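Local coordinates for protein bacterial regulatory proteins, tetR family (Corynebacterium glutamicum, PDB 3AQT) that binds resorcinol in an all-helical regulatory domain and, as a TetR-family transcriptional repressor, probably binds DNA through a helix-turn-helix motif, at residues B[99-104]-B[141-146]; B[129-134]-B[189-194]; B[133-138]-B[196-201]; B[216-221]-B[229-234]. All blocks are in the same frame, centred on the assembly; numbering follows the deposited sequence.

Contact 1 (B[99-104]-B[141-146]); sequences EDAFES and GGFFIQ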
loop_
_atom_site.group_PDB
_atom_site.type_symbol
_atom_site.label_atom_id
_atom_site.label_comp_id
_atom_site.label_asym_id
_atom_site.label_seq_id
_atom_site.Cartn_x
_atom_site.Cartn_y
_atom_site.Cartn_z
ATOM N N GLU B 99 -11.894 11.690 4.176
ATOM C CA GLU B 99 -11.970 11.630 5.634
ATOM C C GLU B 99 -13.430 11.514 6.047
ATOM O O GLU B 99 -13.783 10.720 6.925
ATOM C CB GLU B 99 -11.361 12.879 6.283
ATOM C CG GLU B 99 -9.845 12.840 6.426
ATOM C CD GLU B 99 -9.315 13.880 7.414
ATOM O OE1 GLU B 99 -10.126 14.575 8.066
ATOM O OE2 GLU B 99 -8.079 14.000 7.548
ATOM N N ASP B 100 -14.278 12.308 5.405
ATOM C CA ASP B 100 -15.694 12.301 5.702
ATOM C C ASP B 100 -16.269 10.907 5.460
ATOM O O ASP B 100 -17.030 10.392 6.273
ATOM C CB ASP B 100 -16.409 13.342 4.832
ATOM C CG ASP B 100 -17.907 13.379 5.074
ATOM O OD1 ASP B 100 -18.329 13.855 6.153
ATOM O OD2 ASP B 100 -18.663 12.926 4.187
ATOM N N ALA B 101 -15.895 10.287 4.347
ATOM C CA ALA B 101 -16.396 8.950 4.034
ATOM C C ALA B 101 -15.899 7.876 5.013
ATOM O O ALA B 101 -16.681 7.063 5.508
ATOM C CB ALA B 101 -16.013 8.567 2.606
ATOM N N PHE B 102 -14.600 7.871 5.293
ATOM C CA PHE B 102 -14.042 6.876 6.197
ATOM C C PHE B 102 -14.515 7.053 7.634
ATOM O O PHE B 102 -14.780 6.071 8.330
ATOM C CB PHE B 102 -12.513 6.907 6.152
ATOM C CG PHE B 102 -11.939 6.625 4.796
ATOM C CD1 PHE B 102 -12.544 5.706 3.948
ATOM C CD2 PHE B 102 -10.776 7.264 4.378
ATOM C CE1 PHE B 102 -12.002 5.423 2.701
ATOM C CE2 PHE B 102 -10.220 6.992 3.132
ATOM C CZ PHE B 102 -10.835 6.067 2.288
ATOM N N GLU B 103 -14.624 8.298 8.084
ATOM C CA GLU B 103 -15.070 8.553 9.449
ATOM C C GLU B 103 -16.523 8.114 9.650
ATOM O O GLU B 103 -16.877 7.596 10.703
ATOM C CB GLU B 103 -14.923 10.032 9.791
ATOM C CG GLU B 103 -15.372 10.387 11.197
ATOM C CD GLU B 103 -15.281 11.878 11.459
ATOM O OE1 GLU B 103 -15.761 12.337 12.513
ATOM O OE2 GLU B 103 -14.726 12.600 10.603
ATOM N N SER B 104 -17.360 8.310 8.641
ATOM C CA SER B 104 -18.756 7.914 8.749
ATOM C C SER B 104 -18.865 6.428 9.036
ATOM O O SER B 104 -19.639 6.014 9.905
ATOM C CB SER B 104 -19.515 8.227 7.458
ATOM O OG SER B 104 -19.541 9.622 7.226
ATOM N N GLY B 141 -14.546 3.467 -4.359
ATOM C CA GLY B 141 -13.665 2.855 -5.330
ATOM C C GLY B 141 -12.727 3.901 -5.888
ATOM O O GLY B 141 -11.566 3.624 -6.175
ATOM N N GLY B 142 -13.236 5.117 -6.039
ATOM C CA GLY B 142 -12.421 6.194 -6.559
ATOM C C GLY B 142 -11.311 6.578 -5.602
ATOM O O GLY B 142 -10.229 6.963 -6.035
ATOM N N PHE B 143 -11.569 6.479 -4.302
ATOM C CA PHE B 143 -10.556 6.825 -3.309
ATOM C C PHE B 143 -9.364 5.872 -3.384
ATOM O O PHE B 143 -8.211 6.299 -3.420
ATOM C CB PHE B 143 -11.135 6.767 -1.885
ATOM C CG PHE B 143 -12.268 7.730 -1.633
ATOM C CD1 PHE B 143 -12.148 9.075 -1.971
ATOM C CD2 PHE B 143 -13.452 7.291 -1.042
ATOM C CE1 PHE B 143 -13.189 9.970 -1.724
ATOM C CE2 PHE B 143 -14.506 8.180 -0.790
ATOM C CZ PHE B 143 -14.370 9.522 -1.134
ATOM N N PHE B 144 -9.653 4.577 -3.411
ATOM C CA PHE B 144 -8.608 3.561 -3.446
ATOM C C PHE B 144 -7.788 3.462 -4.723
ATOM O O PHE B 144 -6.718 2.859 -4.717
ATOM C CB PHE B 144 -9.211 2.199 -3.108
ATOM C CG PHE B 144 -9.586 2.057 -1.664
ATOM C CD1 PHE B 144 -8.633 1.714 -0.717
ATOM C CD2 PHE B 144 -10.877 2.319 -1.243
ATOM C CE1 PHE B 144 -8.959 1.635 0.628
ATOM C CE2 PHE B 144 -11.214 2.243 0.102
ATOM C CZ PHE B 144 -10.250 1.900 1.038
ATOM N N ILE B 145 -8.270 4.052 -5.810
ATOM C CA ILE B 145 -7.538 3.998 -7.071
ATOM C C ILE B 145 -6.861 5.322 -7.414
ATOM O O ILE B 145 -5.634 5.401 -7.429
ATOM C CB ILE B 145 -8.462 3.570 -8.241
ATOM C CG1 ILE B 145 -9.672 4.505 -8.329
ATOM C CG2 ILE B 145 -8.915 2.126 -8.043
ATOM C CD1 ILE B 145 -10.691 4.192 -9.438
ATOM N N GLN B 146 -7.658 6.359 -7.673
ATOM C CA GLN B 146 -7.132 7.679 -8.027
ATOM C C GLN B 146 -6.555 8.507 -6.875
ATOM O O GLN B 146 -6.365 9.715 -7.023
ATOM C CB GLN B 146 -8.212 8.525 -8.713
ATOM C CG GLN B 146 -8.486 8.190 -10.166
ATOM C CD GLN B 146 -9.745 7.376 -10.343
ATOM O OE1 GLN B 146 -10.800 7.724 -9.815
ATOM N NE2 GLN B 146 -9.647 6.287 -11.097
#
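Three phenylalanines and one alanine make this contact, and every touch across it is apolar. Ala101 CB sits 3.7 Å from Phe143 CE2, with CZ of the same ring a little farther off, so the methyl meets the outer part of the ring. Phe102 touches both Phe143 and Phe144 with the far end of its ring: its CZ lies 4.2 Å from Phe143 CB, and its CE1 comes equally near to Phe144 CE2. Both Phe102 (chi1 -60°) and Phe143 hold CG beside the backbone N, anti to the carbonyl carbon, which carries each ring out toward the opposite helix.

The Phe102 and Phe143 rings form an oblique pair, centroids 5.8 Å apart and planes at 64°. In this TetR-family repressor the contact joins helix 90-111, which follows the predicted DNA-binding helix-turn-helix, to helix 138-146 of the ligand-binding domain. The local axes stand 11.7 Å apart at 123°, and the aromatic side chains bridge that distance. Trp140 adds an edge-to-face partner for Phe102.

The polar bonds lie apart from the ring cluster: Asp100 O takes both Ser104 N and Ser104 OG, from opposite faces of its plane, and Asp100 OD2 forms a salt bridge with Arg56 of helix 41-62.

Contact 2 (B[129-134]-B[189-194]); sequences HLVRHS and GSLIAA
Leu191 reaches from helix 180-199 to two neighbouring residues of helix 119-134, giving one methyl to each. Its CD2 meets Leu130 CD1 at 3.8 Å, and its CD1 meets Val131 CG2 at 3.9 Å. The first torsion puts CG anti to the backbone N (chi1 178°), carrying it toward the other helix, and chi2 then spreads the two methyls, one to each neighbour. Leu130 has the other common leucine shape, with CG beside its backbone N (chi1 -67°), and it crosses Leu191 at about a right angle. Val131 meets Leu191 differently, the two side chains sliding past each other in opposite directions. Of its two methyls, CG2, the one beside the backbone N, makes the touch.

One turn on, Ser134 folds back on its own helix. Its OG gives a 3.0 Å hydrogen bond to Leu130 O, arriving above the carbonyl plane, while Ser134 N bonds the same oxygen from the opposite face. The hydroxyl is thereby satisfied within the last turn of helix 119-134.

Leu130 also lines the resorcinol pocket and touches the ligand. Phe213 of helix 209-220 packs on Leu191, and on another side of helix 180-199 Ser190 and Ala194 pack against Cys186 and Leu182 of the second subunit. Because only methyl groups meet between the two helices, the contact depends on close fit rather than on directed bonds; Leu191 thus touches a pocket residue from a helix that also faces the dimer partner.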
loop_
_atom_site.group_PDB
_atom_site.type_symbol
_atom_site.label_atom_id
_atom_site.label_comp_id
_atom_site.label_asym_id
_atom_site.label_seq_id
_atom_site.Cartn_x
_atom_site.Cartn_y
_atom_site.Cartn_z
ATOM N N HIS B 129 -16.449 -5.045 6.174
ATOM C CA HIS B 129 -17.318 -3.921 5.833
ATOM C C HIS B 129 -16.596 -2.934 4.912
ATOM O O HIS B 129 -17.199 -2.404 3.982
ATOM C CB HIS B 129 -17.794 -3.183 7.091
ATOM C CG HIS B 129 -18.987 -3.807 7.739
ATOM N ND1 HIS B 129 -20.179 -3.994 7.070
ATOM C CD2 HIS B 129 -19.173 -4.302 8.985
ATOM C CE1 HIS B 129 -21.046 -4.577 7.878
ATOM N NE2 HIS B 129 -20.461 -4.773 9.045
ATOM N N LEU B 130 -15.311 -2.682 5.177
ATOM C CA LEU B 130 -14.544 -1.756 4.350
ATOM C C LEU B 130 -14.462 -2.296 2.926
ATOM O O LEU B 130 -14.706 -1.568 1.967
ATOM C CB LEU B 130 -13.137 -1.530 4.934
ATOM C CG LEU B 130 -13.095 -0.783 6.283
ATOM C CD1 LEU B 130 -11.674 -0.595 6.759
ATOM C CD2 LEU B 130 -13.766 0.571 6.130
ATOM N N VAL B 131 -14.156 -3.580 2.780
ATOM C CA VAL B 131 -14.066 -4.159 1.449
ATOM C C VAL B 131 -15.393 -4.067 0.701
ATOM O O VAL B 131 -15.424 -3.630 -0.449
ATOM C CB VAL B 131 -13.610 -5.631 1.501
ATOM C CG1 VAL B 131 -13.732 -6.264 0.131
ATOM C CG2 VAL B 131 -12.164 -5.703 1.968
ATOM N N ARG B 132 -16.488 -4.466 1.346
ATOM C CA ARG B 132 -17.802 -4.409 0.700
ATOM C C ARG B 132 -18.179 -2.980 0.321
ATOM O O ARG B 132 -18.751 -2.741 -0.738
ATOM C CB ARG B 132 -18.880 -5.017 1.608
ATOM C CG ARG B 132 -18.465 -6.362 2.168
ATOM C CD ARG B 132 -19.517 -7.449 2.046
ATOM N NE ARG B 132 -20.501 -7.431 3.123
ATOM C CZ ARG B 132 -21.149 -8.514 3.544
ATOM N NH1 ARG B 132 -20.911 -9.693 2.980
ATOM N NH2 ARG B 132 -22.038 -8.424 4.523
ATOM N N HIS B 133 -17.849 -2.024 1.175
ATOM C CA HIS B 133 -18.169 -0.642 0.875
ATOM C C HIS B 133 -17.376 -0.171 -0.340
ATOM O O HIS B 133 -17.842 0.661 -1.116
ATOM C CB HIS B 133 -17.841 0.250 2.064
ATOM C CG HIS B 133 -18.918 1.233 2.385
ATOM N ND1 HIS B 133 -19.921 0.964 3.292
ATOM C CD2 HIS B 133 -19.170 2.470 1.898
ATOM C CE1 HIS B 133 -20.744 1.996 3.350
ATOM N NE2 HIS B 133 -20.311 2.922 2.513
ATOM N N SER B 134 -16.170 -0.706 -0.499
ATOM C CA SER B 134 -15.314 -0.326 -1.610
ATOM C C SER B 134 -15.826 -0.828 -2.945
ATOM O O SER B 134 -15.660 -0.168 -3.964
ATOM C CB SER B 134 -13.900 -0.844 -1.386
ATOM O OG SER B 134 -13.287 -0.171 -0.302
ATOM N N GLY B 189 -2.264 -1.044 4.325
ATOM C CA GLY B 189 -1.498 -1.142 3.101
ATOM C C GLY B 189 -2.066 -2.309 2.311
ATOM O O GLY B 189 -2.246 -2.223 1.094
ATOM N N SER B 190 -2.367 -3.398 3.017
ATOM C CA SER B 190 -2.942 -4.601 2.404
ATOM C C SER B 190 -4.358 -4.357 1.911
ATOM O O SER B 190 -4.751 -4.853 0.853
ATOM C CB SER B 190 -2.989 -5.750 3.408
ATOM O OG SER B 190 -1.686 -6.164 3.771
ATOM N N LEU B 191 -5.130 -3.606 2.690
ATOM C CA LEU B 191 -6.509 -3.311 2.326
ATOM C C LEU B 191 -6.543 -2.624 0.970
ATOM O O LEU B 191 -7.273 -3.043 0.069
ATOM C CB LEU B 191 -7.157 -2.410 3.382
ATOM C CG LEU B 191 -8.607 -1.976 3.126
ATOM C CD1 LEU B 191 -9.550 -3.155 3.312
ATOM C CD2 LEU B 191 -8.973 -0.860 4.094
ATOM N N ILE B 192 -5.739 -1.575 0.827
ATOM C CA ILE B 192 -5.679 -0.824 -0.419
ATOM C C ILE B 192 -5.353 -1.738 -1.605
ATOM O O ILE B 192 -6.061 -1.730 -2.618
ATOM C CB ILE B 192 -4.631 0.314 -0.320
ATOM C CG1 ILE B 192 -5.097 1.335 0.723
ATOM C CG2 ILE B 192 -4.426 0.961 -1.687
ATOM C CD1 ILE B 192 -4.030 2.333 1.167
ATOM N N ALA B 193 -4.288 -2.525 -1.482
ATOM C CA ALA B 193 -3.912 -3.432 -2.556
ATOM C C ALA B 193 -5.059 -4.392 -2.805
ATOM O O ALA B 193 -5.443 -4.641 -3.952
ATOM C CB ALA B 193 -2.663 -4.202 -2.184
ATOM N N ALA B 194 -5.616 -4.932 -1.728
ATOM C CA ALA B 194 -6.719 -5.873 -1.856
ATOM C C ALA B 194 -7.903 -5.275 -2.617
ATOM O O ALA B 194 -8.479 -5.914 -3.494
ATOM C CB ALA B 194 -7.166 -6.351 -0.470
#

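Contact 3 (B[133-138]-B[196-201]); sequences HSLEDR and QMALSA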
loop_
_atom_site.group_PDB
_atom_site.type_symbol
_atom_site.label_atom_id
_atom_site.label_comp_id
_atom_site.label_asym_id
_atom_site.label_seq_id
_atom_site.Cartn_x
_atom_site.Cartn_y
_atom_site.Cartn_z
ATOM N N HIS B 133 -17.849 -2.024 1.175
ATOM C CA HIS B 133 -18.169 -0.642 0.875
ATOM C C HIS B 133 -17.376 -0.171 -0.340
ATOM O O HIS B 133 -17.842 0.661 -1.116
ATOM C CB HIS B 133 -17.841 0.250 2.064
ATOM C CG HIS B 133 -18.918 1.233 2.385
ATOM N ND1 HIS B 133 -19.921 0.964 3.292
ATOM C CD2 HIS B 133 -19.170 2.470 1.898
ATOM C CE1 HIS B 133 -20.744 1.996 3.350
ATOM N NE2 HIS B 133 -20.311 2.922 2.513
ATOM N N SER B 134 -16.170 -0.706 -0.499
ATOM C CA SER B 134 -15.314 -0.326 -1.610
ATOM C C SER B 134 -15.826 -0.828 -2.945
ATOM O O SER B 134 -15.660 -0.168 -3.964
ATOM C CB SER B 134 -13.900 -0.844 -1.386
ATOM O OG SER B 134 -13.287 -0.171 -0.302
ATOM N N LEU B 135 -16.457 -1.993 -2.943
ATOM C CA LEU B 135 -16.970 -2.564 -4.176
ATOM C C LEU B 135 -18.385 -2.101 -4.477
ATOM O O LEU B 135 -18.967 -2.495 -5.487
ATOM C CB LEU B 135 -16.949 -4.093 -4.096
ATOM C CG LEU B 135 -15.633 -4.703 -3.604
ATOM C CD1 LEU B 135 -15.743 -6.222 -3.624
ATOM C CD2 LEU B 135 -14.472 -4.225 -4.474
ATOM N N GLU B 136 -18.944 -1.263 -3.611
ATOM C CA GLU B 136 -20.308 -0.795 -3.819
ATOM C C GLU B 136 -20.463 0.719 -3.909
ATOM O O GLU B 136 -21.400 1.201 -4.532
ATOM C CB GLU B 136 -21.213 -1.356 -2.720
ATOM C CG GLU B 136 -21.439 -2.864 -2.826
ATOM C CD GLU B 136 -22.141 -3.444 -1.605
ATOM O OE1 GLU B 136 -23.125 -2.828 -1.142
ATOM O OE2 GLU B 136 -21.716 -4.516 -1.115
ATOM N N ASP B 137 -19.555 1.468 -3.292
ATOM C CA ASP B 137 -19.622 2.929 -3.339
ATOM C C ASP B 137 -18.720 3.487 -4.427
ATOM O O ASP B 137 -17.495 3.366 -4.358
ATOM C CB ASP B 137 -19.217 3.544 -1.998
ATOM C CG ASP B 137 -20.330 3.500 -0.972
ATOM O OD1 ASP B 137 -20.821 2.390 -0.675
ATOM O OD2 ASP B 137 -20.712 4.577 -0.460
ATOM N N ARG B 138 -19.341 4.100 -5.430
ATOM C CA ARG B 138 -18.626 4.692 -6.551
ATOM C C ARG B 138 -17.495 5.560 -6.036
ATOM O O ARG B 138 -16.348 5.431 -6.454
ATOM C CB ARG B 138 -19.583 5.558 -7.366
ATOM C CG ARG B 138 -19.010 6.123 -8.650
ATOM C CD ARG B 138 -19.934 7.184 -9.218
ATOM N NE ARG B 138 -21.334 6.756 -9.234
ATOM C CZ ARG B 138 -21.841 5.856 -10.074
ATOM N NH1 ARG B 138 -21.062 5.282 -10.984
ATOM N NH2 ARG B 138 -23.127 5.531 -10.005
ATOM N N GLN B 196 -7.859 -2.645 -4.671
ATOM C CA GLN B 196 -7.480 -2.309 -6.039
ATOM C C GLN B 196 -7.579 -3.542 -6.938
ATOM O O GLN B 196 -8.003 -3.458 -8.090
ATOM C CB GLN B 196 -6.061 -1.760 -6.073
ATOM C CG GLN B 196 -5.965 -0.330 -5.604
ATOM C CD GLN B 196 -4.535 0.141 -5.494
ATOM O OE1 GLN B 196 -4.278 1.317 -5.240
ATOM N NE2 GLN B 196 -3.590 -0.779 -5.675
HETATM N N MSE B 197 -7.193 -4.691 -6.405
HETATM C CA MSE B 197 -7.252 -5.916 -7.178
HETATM C C MSE B 197 -8.701 -6.281 -7.457
HETATM O O MSE B 197 -9.081 -6.524 -8.605
HETATM C CB MSE B 197 -6.573 -7.053 -6.425
HETATM C CG MSE B 197 -6.528 -8.351 -7.204
HETATM SE SE MSE B 197 -5.349 -9.639 -6.389
HETATM C CE MSE B 197 -6.613 -10.532 -5.224
ATOM N N ALA B 198 -9.508 -6.314 -6.403
ATOM C CA ALA B 198 -10.914 -6.656 -6.540
ATOM C C ALA B 198 -11.634 -5.717 -7.505
ATOM O O ALA B 198 -12.434 -6.160 -8.330
ATOM C CB ALA B 198 -11.585 -6.620 -5.180
ATOM N N LEU B 199 -11.352 -4.422 -7.409
ATOM C CA LEU B 199 -12.007 -3.461 -8.282
ATOM C C LEU B 199 -11.730 -3.721 -9.751
ATOM O O LEU B 199 -12.589 -3.484 -10.597
ATOM C CB LEU B 199 -11.600 -2.030 -7.924
ATOM C CG LEU B 199 -12.326 -1.428 -6.720
ATOM C CD1 LEU B 199 -11.878 0.007 -6.530
ATOM C CD2 LEU B 199 -13.830 -1.485 -6.937
ATOM N N SER B 200 -10.533 -4.201 -10.065
ATOM C CA SER B 200 -10.201 -4.479 -11.454
ATOM C C SER B 200 -10.363 -5.970 -11.743
ATOM O O SER B 200 -9.445 -6.622 -12.232
ATOM C CB SER B 200 -8.771 -4.033 -11.756
ATOM O OG SER B 200 -7.844 -4.749 -10.964
ATOM N N ALA B 201 -11.539 -6.506 -11.434
ATOM C CA ALA B 201 -11.818 -7.920 -11.652
ATOM C C ALA B 201 -13.275 -8.141 -12.048
ATOM O O ALA B 201 -13.680 -9.264 -12.357
ATOM C CB ALA B 201 -11.490 -8.713 -10.392
#
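Where helix 119-134 gives way to the short turn before helix 138-146, it packs against the C-terminal end of helix 180-199 in the ligand-binding domain of this TetR-family protein. Leu135, just past Ser134, touches through a single methyl. Its CD2 lies 3.7 Å from Leu199 CD2 and 3.8 Å from Ala198 CB, so it is set against two successive residues of the facing helix. Leu135 holds CG beside its backbone N, anti to the carbonyl carbon (chi1 -48°); although its CB does not aim at helix 180-199, the branch swings CD2 over to it. Leu199 behaves in the same way, its CD2 methyl coming nearer than its CB direction suggests, and the two leucines run at a slant to one another. The backbones are correspondingly close, with CA of Leu135 and CA of Leu199 6.5 Å apart.

Leu199 CD2 also rests 3.7 Å from Ser134 O, a van der Waals touch of a methyl on a carbonyl oxygen. Asp137 N bonds His133 O at 2.9 Å, just before helix 138-146.

Helix 138-146 flanks the joint: Trp140 and Phe144 pack on Ser134, and Ile145 touches Leu199. Two residues before Leu199, Met197, a selenomethionine in this model, packs on Leu182 of the second subunit.

Contact 4 (B[216-221]-B[229-234]); sequences AMLRMV and REIASR
Glu230 O is gripped by two groups of one residue: Ser233 OG at 2.6 Å and Ser233 N at 3.1 Å, both approaching from the same face of its plane. Both bonds lie near the C-terminal part of helix 225-231, where a type I beta turn runs from Ile231 to Arg234. The carboxylate of Glu230 is used too. Arg234 NE reaches Glu230 OE2 at 3.0 Å with an N-H...O angle of 146°, the oxygen lying close to the guanidinium plane, and NH1 of the same arginine forms a salt bridge to Glu121 of helix 119-134.

Across the contact the touching is apolar. Leu218 CD1 comes 3.8 Å from Ile231 CG2 and equally near to Ile231 CB, the two side chains crossing at about a right angle. Ile231 turns CG2 anti to its backbone N, and it is this branch, with CB, that meets the leucine. Ala232 continues the same surface, its backbone N 4.4 Å from Leu218 CD1. Ala120 and Ala124 of helix 119-134 also pack against Leu218.

Arg219 passes near the backbone of Arg229 without bonding it; its NH1 instead donates to Ala225 O at the start of helix 225-231. At the dimer interface Met220 O accepts from Arg219 NH1 of the second subunit. The chemistry thus divides the labour: a leucine-isoleucine touch joins the last two helices of the domain, while hydrogen bonds and salt bridges fix the closing turn and link it to helix 119-134.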
loop_
_atom_site.group_PDB
_atom_site.type_symbol
_atom_site.label_atom_id
_atom_site.label_comp_id
_atom_site.label_asym_id
_atom_site.label_seq_id
_atom_site.Cartn_x
_atom_site.Cartn_y
_atom_site.Cartn_z
ATOM N N ALA B 216 -6.870 -13.494 5.862
ATOM C CA ALA B 216 -5.437 -13.248 5.729
ATOM C C ALA B 216 -4.950 -12.265 6.786
ATOM O O ALA B 216 -3.850 -12.423 7.326
ATOM C CB ALA B 216 -5.112 -12.722 4.336
HETATM N N MSE B 217 -5.761 -11.254 7.090
HETATM C CA MSE B 217 -5.360 -10.282 8.099
HETATM C C MSE B 217 -5.395 -10.927 9.478
HETATM O O MSE B 217 -4.568 -10.603 10.342
HETATM C CB MSE B 217 -6.259 -9.038 8.058
HETATM C CG MSE B 217 -6.088 -8.169 6.805
HETATM SE SE MSE B 217 -4.230 -7.706 6.367
HETATM C CE MSE B 217 -3.707 -6.958 8.057
ATOM N N LEU B 218 -6.339 -11.850 9.677
ATOM C CA LEU B 218 -6.448 -12.554 10.951
ATOM C C LEU B 218 -5.225 -13.428 11.127
ATOM O O LEU B 218 -4.669 -13.522 12.218
ATOM C CB LEU B 218 -7.718 -13.415 11.011
ATOM C CG LEU B 218 -9.015 -12.656 11.310
ATOM C CD1 LEU B 218 -10.188 -13.608 11.383
ATOM C CD2 LEU B 218 -8.865 -11.920 12.628
ATOM N N ARG B 219 -4.798 -14.076 10.051
ATOM C CA ARG B 219 -3.615 -14.914 10.150
ATOM C C ARG B 219 -2.398 -14.034 10.431
ATOM O O ARG B 219 -1.528 -14.387 11.227
ATOM C CB ARG B 219 -3.427 -15.722 8.865
ATOM C CG ARG B 219 -4.392 -16.890 8.756
ATOM C CD ARG B 219 -4.009 -17.833 7.639
ATOM N NE ARG B 219 -4.545 -17.394 6.361
ATOM C CZ ARG B 219 -5.709 -17.796 5.867
ATOM N NH1 ARG B 219 -6.454 -18.658 6.545
ATOM N NH2 ARG B 219 -6.129 -17.322 4.700
HETATM N N MSE B 220 -2.356 -12.866 9.800
HETATM C CA MSE B 220 -1.250 -11.952 10.008
HETATM C C MSE B 220 -1.098 -11.558 11.467
HETATM O O MSE B 220 0.014 -11.303 11.919
HETATM C CB MSE B 220 -1.421 -10.691 9.164
HETATM C CG MSE B 220 -0.215 -9.773 9.254
HETATM SE SE MSE B 220 -0.478 -8.078 8.401
HETATM C CE MSE B 220 -1.187 -7.143 9.949
ATOM N N VAL B 221 -2.206 -11.500 12.208
ATOM C CA VAL B 221 -2.120 -11.138 13.620
ATOM C C VAL B 221 -2.083 -12.314 14.606
ATOM O O VAL B 221 -2.328 -12.139 15.807
ATOM C CB VAL B 221 -3.228 -10.129 14.036
ATOM C CG1 VAL B 221 -2.917 -8.768 13.426
ATOM C CG2 VAL B 221 -4.601 -10.613 13.599
ATOM N N ARG B 229 -10.322 -18.504 8.622
ATOM C CA ARG B 229 -11.333 -18.596 7.579
ATOM C C ARG B 229 -12.733 -18.676 8.195
ATOM O O ARG B 229 -13.654 -17.969 7.782
ATOM C CB ARG B 229 -11.050 -19.830 6.712
ATOM C CG ARG B 229 -12.062 -20.094 5.613
ATOM C CD ARG B 229 -12.129 -18.944 4.623
ATOM N NE ARG B 229 -13.344 -19.004 3.813
ATOM C CZ ARG B 229 -13.646 -18.134 2.855
ATOM N NH1 ARG B 229 -12.818 -17.133 2.583
ATOM N NH2 ARG B 229 -14.778 -18.258 2.171
ATOM N N GLU B 230 -12.887 -19.537 9.192
ATOM C CA GLU B 230 -14.173 -19.703 9.857
ATOM C C GLU B 230 -14.663 -18.400 10.472
ATOM O O GLU B 230 -15.832 -18.033 10.332
ATOM C CB GLU B 230 -14.067 -20.777 10.946
ATOM C CG GLU B 230 -15.244 -20.807 11.908
ATOM C CD GLU B 230 -14.933 -20.178 13.260
ATOM O OE1 GLU B 230 -13.886 -20.526 13.852
ATOM O OE2 GLU B 230 -15.742 -19.349 13.734
ATOM N N ILE B 231 -13.771 -17.705 11.167
ATOM C CA ILE B 231 -14.145 -16.453 11.798
ATOM C C ILE B 231 -14.559 -15.407 10.765
ATOM O O ILE B 231 -15.491 -14.645 10.987
ATOM C CB ILE B 231 -12.994 -15.897 12.640
ATOM C CG1 ILE B 231 -12.643 -16.894 13.743
ATOM C CG2 ILE B 231 -13.393 -14.554 13.233
ATOM C CD1 ILE B 231 -13.176 -16.654 15.160
ATOM N N ALA B 232 -13.872 -15.381 9.631
ATOM C CA ALA B 232 -14.182 -14.416 8.591
ATOM C C ALA B 232 -15.443 -14.773 7.825
ATOM O O ALA B 232 -15.885 -14.007 6.965
ATOM C CB ALA B 232 -13.017 -14.298 7.631
ATOM N N SER B 233 -16.024 -15.930 8.131
ATOM C CA SER B 233 -17.237 -16.370 7.445
ATOM C C SER B 233 -18.502 -16.244 8.296
ATOM O O SER B 233 -19.588 -16.599 7.849
ATOM C CB SER B 233 -17.085 -17.821 6.994
ATOM O OG SER B 233 -17.020 -18.691 8.119
ATOM N N ARG B 234 -18.365 -15.745 9.520
ATOM C CA ARG B 234 -19.512 -15.575 10.403
ATOM C C ARG B 234 -20.487 -14.547 9.845
ATOM O O ARG B 234 -20.091 -13.637 9.128
ATOM C CB ARG B 234 -19.042 -15.136 11.783
ATOM C CG ARG B 234 -18.196 -16.173 12.467
ATOM C CD ARG B 234 -17.704 -15.688 13.805
ATOM N NE ARG B 234 -16.924 -16.731 14.449
ATOM C CZ ARG B 234 -16.301 -16.596 15.609
ATOM N NH1 ARG B 234 -16.362 -15.445 16.266
ATOM N NH2 ARG B 234 -15.613 -17.616 16.111
#

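How the contacts relate
Contacts 2 and 3 are consecutive parts of one interface between helices 119-134 and 180-199, sharing His133 and Ser134, with centres 8 Å apart. Contact 1 abuts both through Phe144: its CE2 lies 3.2 Å from Ser134 OG, and its CD1 3.8 Å from Ile192 CG1. Contact 4 stands off from contacts 1 and 3, yet reaches contact 2 where the selenium SE of selenomethionine Met217 meets Ser190 CB at 3.8 Å. Resorcinol touches contact 2 at Leu130; the side chains of Phe102 in contact 1 and Leu218 in contact 4 are about 8 and 9 Å from it. Contact 1 includes the helix that follows the predicted DNA-binding motif, whereas contacts 2, 3 and 4 all pack on the second subunit.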